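Uncharacterized protein YobA (Bacillus subtilis subsp. subtilis str. 168, PDB 4QY7) is of unknown function but belongs to the DUF3221 family, adopts an OB-fold and is probably made with a signal peptide. Local coordinates at residues 12-17 against 33-38. Sequence-based numbering, arbitrary orientation. Where two conformers were deposited one is given.
Sequences YVVLKD and EDYNLS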
ATOM      1  N   TYR A  12      -2.101  -5.858   0.450  1.00 12.27           N
ATOM      2  CA  TYR A  12      -1.232  -6.690  -0.381  1.00 12.56           C
ATOM      3  C   TYR A  12      -0.586  -5.860  -1.451  1.00 14.84           C
ATOM      4  O   TYR A  12      -1.302  -5.142  -2.151  1.00 12.65           O
ATOM      5  CB  TYR A  12      -2.024  -7.830  -1.053  1.00 14.84           C
ATOM      6  CG  TYR A  12      -2.639  -8.795  -0.074  1.00 18.81           C
ATOM      7  CD1 TYR A  12      -3.843  -8.496   0.563  1.00 19.81           C
ATOM      8  CD2 TYR A  12      -1.962  -9.939   0.317  1.00 21.90           C
ATOM      9  CE1 TYR A  12      -4.391  -9.353   1.514  1.00 20.04           C
ATOM     10  CE2 TYR A  12      -2.520 -10.826   1.246  1.00 22.66           C
ATOM     11  CZ  TYR A  12      -3.727 -10.514   1.848  1.00 26.48           C
ATOM     12  OH  TYR A  12      -4.311 -11.356   2.781  1.00 31.73           O
ATOM     13  N   VAL A  13       0.722  -6.019  -1.664  1.00 12.28           N
ATOM     14  CA  VAL A  13       1.444  -5.241  -2.684  1.00 11.53           C
ATOM     15  C   VAL A  13       1.126  -5.788  -4.056  1.00 15.11           C
ATOM     16  O   VAL A  13       1.488  -6.917  -4.312  1.00 16.64           O
ATOM     17  CB  VAL A  13       2.974  -5.265  -2.451  1.00 14.85           C
ATOM     18  CG1 VAL A  13       3.731  -4.455  -3.519  1.00 15.50           C
ATOM     19  CG2 VAL A  13       3.327  -4.756  -1.052  1.00 14.70           C
ATOM     20  N   VAL A  14       0.492  -5.005  -4.935  1.00 14.15           N
ATOM     21  CA  VAL A  14       0.165  -5.450  -6.309  0.50 13.98           C
ATOM     22  C   VAL A  14       1.097  -4.795  -7.323  1.00 18.95           C
ATOM     23  O   VAL A  14       1.444  -5.426  -8.325  1.00 20.67           O
ATOM     24  CB  VAL A  14      -1.319  -5.257  -6.723  0.50 17.22           C
ATOM     25  CG1 VAL A  14      -2.199  -6.304  -6.057  0.50 18.80           C
ATOM     26  CG2 VAL A  14      -1.834  -3.849  -6.445  0.50 15.39           C
ATOM     27  N   LEU A  15       1.518  -3.549  -7.078  1.00 16.39           N
ATOM     28  CA  LEU A  15       2.478  -2.839  -7.930  0.50 16.44           C
ATOM     29  C   LEU A  15       3.487  -2.139  -7.045  1.00 20.07           C
ATOM     30  O   LEU A  15       3.129  -1.643  -5.981  1.00 17.67           O
ATOM     31  CB  LEU A  15       1.781  -1.812  -8.825  0.50 16.94           C
ATOM     32  CG  LEU A  15       0.790  -2.353  -9.853  0.50 20.73           C
ATOM     33  CD1 LEU A  15      -0.178  -1.260 -10.296  0.50 22.08           C
ATOM     34  CD2 LEU A  15       1.528  -2.944 -11.065  0.50 25.80           C
ATOM     35  N   LYS A  16       4.753  -2.103  -7.455  1.00 17.18           N
ATOM     36  CA  LYS A  16       5.783  -1.440  -6.655  1.00 16.47           C
ATOM     37  C   LYS A  16       6.822  -0.898  -7.593  1.00 22.59           C
ATOM     38  O   LYS A  16       7.292  -1.635  -8.463  1.00 25.44           O
ATOM     39  CB  LYS A  16       6.434  -2.419  -5.648  1.00 18.66           C
ATOM     40  CG  LYS A  16       7.376  -1.714  -4.630  1.00 19.17           C
ATOM     41  CD  LYS A  16       8.852  -1.795  -5.056  1.00 25.93           C
ATOM     42  CE  LYS A  16       9.770  -1.055  -4.123  1.00 26.58           C
ATOM     43  NZ  LYS A  16      11.208  -1.347  -4.426  1.00 25.58           N
ATOM     44  N   ASP A  17       7.134   0.384  -7.466  1.00 21.28           N
ATOM     45  CA  ASP A  17       8.217   1.011  -8.217  1.00 21.05           C
ATOM     46  C   ASP A  17       9.055   1.732  -7.182  1.00 23.61           C
ATOM     47  O   ASP A  17       8.791   1.583  -5.989  1.00 21.52           O
ATOM     48  CB  ASP A  17       7.686   1.877  -9.366  1.00 23.17           C
ATOM     49  CG  ASP A  17       6.923   3.134  -9.009  1.00 30.12           C
ATOM     50  OD1 ASP A  17       7.188   3.715  -7.927  1.00 28.29           O
ATOM     51  OD2 ASP A  17       6.137   3.607  -9.859  1.00 39.88           O
ATOM     52  N   GLU A  33      -3.877 -13.974 -11.095  1.00 20.21           N
ATOM     53  CA  GLU A  33      -4.028 -13.191 -12.349  1.00 19.57           C
ATOM     54  C   GLU A  33      -4.251 -11.717 -12.107  1.00 22.28           C
ATOM     55  O   GLU A  33      -4.053 -10.930 -13.039  1.00 22.80           O
ATOM     56  CB  GLU A  33      -5.144 -13.732 -13.226  1.00 22.62           C
ATOM     57  CG  GLU A  33      -4.769 -15.091 -13.771  1.00 27.74           C
ATOM     58  CD  GLU A  33      -5.810 -15.735 -14.656  1.00 43.97           C
ATOM     59  OE1 GLU A  33      -6.870 -15.119 -14.906  1.00 34.84           O
ATOM     60  OE2 GLU A  33      -5.554 -16.868 -15.115  1.00 37.12           O
ATOM     61  N   ASP A  34      -4.531 -11.306 -10.865  1.00 17.96           N
ATOM     62  CA  ASP A  34      -4.649  -9.865 -10.573  1.00 18.15           C
ATOM     63  C   ASP A  34      -3.270  -9.183 -10.740  1.00 22.24           C
ATOM     64  O   ASP A  34      -3.221  -7.973 -10.915  1.00 20.45           O
ATOM     65  CB  ASP A  34      -5.216  -9.602  -9.172  1.00 19.98           C
ATOM     66  CG  ASP A  34      -6.654 -10.107  -9.025  1.00 25.21           C
ATOM     67  OD1 ASP A  34      -7.383 -10.122 -10.027  1.00 25.10           O
ATOM     68  OD2 ASP A  34      -7.021 -10.541  -7.919  1.00 29.01           O
ATOM     69  N   TYR A  35      -2.172  -9.957 -10.739  1.00 19.29           N
ATOM     70  CA  TYR A  35      -0.826  -9.416 -10.922  1.00 20.55           C
ATOM     71  C   TYR A  35      -0.489  -9.173 -12.407  1.00 25.31           C
ATOM     72  O   TYR A  35       0.618  -8.712 -12.701  1.00 26.46           O
ATOM     73  CB  TYR A  35       0.214 -10.345 -10.238  1.00 21.68           C
ATOM     74  CG  TYR A  35       0.013 -10.382  -8.732  1.00 21.71           C
ATOM     75  CD1 TYR A  35       0.517  -9.375  -7.916  1.00 22.30           C
ATOM     76  CD2 TYR A  35      -0.768 -11.373  -8.132  1.00 22.13           C
ATOM     77  CE1 TYR A  35       0.268  -9.362  -6.545  1.00 22.71           C
ATOM     78  CE2 TYR A  35      -1.053 -11.346  -6.771  1.00 21.69           C
ATOM     79  CZ  TYR A  35      -0.493 -10.366  -5.970  1.00 28.28           C
ATOM     80  OH  TYR A  35      -0.760 -10.330  -4.621  1.00 28.72           O
ATOM     81  N   ASN A  36      -1.408  -9.426 -13.355  1.00 22.29           N
ATOM     82  CA  ASN A  36      -1.129  -9.056 -14.747  1.00 23.50           C
ATOM     83  C   ASN A  36      -2.039  -7.889 -15.136  1.00 26.49           C
ATOM     84  O   ASN A  36      -2.040  -7.484 -16.294  1.00 29.59           O
ATOM     85  CB  ASN A  36      -1.248 -10.249 -15.702  1.00 27.68           C
ATOM     86  CG  ASN A  36      -2.618 -10.865 -15.829  1.00 36.95           C
ATOM     87  OD1 ASN A  36      -3.642 -10.159 -15.883  1.00 30.30           O
ATOM     88  ND2 ASN A  36      -2.667 -12.200 -16.003  1.00 29.61           N
ATOM     89  N   LEU A  37      -2.812  -7.333 -14.179  1.00 22.63           N
ATOM     90  CA  LEU A  37      -3.693  -6.222 -14.498  1.00 21.72           C
ATOM     91  C   LEU A  37      -2.922  -4.928 -14.525  1.00 25.79           C
ATOM     92  O   LEU A  37      -1.962  -4.742 -13.763  1.00 23.85           O
ATOM     93  CB  LEU A  37      -4.824  -6.109 -13.463  1.00 20.41           C
ATOM     94  CG  LEU A  37      -5.800  -7.284 -13.408  1.00 23.38           C
ATOM     95  CD1 LEU A  37      -6.774  -7.126 -12.258  1.00 21.73           C
ATOM     96  CD2 LEU A  37      -6.570  -7.425 -14.709  1.00 28.02           C
ATOM     97  N   SER A  38      -3.372  -3.999 -15.368  1.00 25.78           N
ATOM     98  CA  SER A  38      -2.768  -2.675 -15.404  1.00 26.10           C
ATOM     99  C   SER A  38      -3.218  -1.889 -14.192  1.00 28.26           C
ATOM    100  O   SER A  38      -4.199  -2.253 -13.527  1.00 27.07           O
ATOM    101  CB  SER A  38      -3.178  -1.925 -16.670  1.00 29.24           C
ATOM    102  OG  SER A  38      -4.569  -1.638 -16.623  1.00 32.14           O
TER
HETATM  103  O   HOH W   1       1.397  -6.403 -10.821  1.00 29.89           O
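Tyr35 reaches Val13 and Val14 with one corner of its ring, CE1, a compact example of how a single aromatic side chain can seat a connecting loop against a β-strand. The loop segment 33-38 enters as a 3-10 turn, marked by the backbone bond from Asn36 N to Glu33 O at 3.1 Å. Asp34 has its partners outside the strand: OD2 accepts from Gly31 N and OD1 forms a salt bridge with Lys45 of helix 39-45. Tyr35 then does the touching. Its CG lies anti to its own carbonyl carbon (chi1 -64°), which swings the ring out from the turn to the strand. There Tyr35 CE1 comes within 3.5 Å of Val13 O, the oxygen lying at the ring edge near its plane, so that the partly positive C-H rim probably meets the carbonyl with mild attraction. The same Tyr35 CE1 is 3.9 Å from Val14 CA, approached obliquely, and in one of two Val14 conformers, and so less certainly, it is 4.0 Å from Val14 CG1, the two side chains crossing at about a right angle. A water joins the backbones beside the ring, 2.7 Å from Val14 O and 3.1 Å from Tyr35 O, although it may not donate to both at all times. An alanine in place of Tyr35 is likely to open a gap beside Val14 and deprive Val13 O of its aromatic edge. Farther along, Ser38 provides the N-cap of helix 39-45, whose Leu42 also packs on Val14. The strand is itself irregular at this point: Val14 and Leu15 both face Ile22, a classic β-bulge in strand 7-16 of the OB-fold, with the loop to helix 39-45 packed beside it.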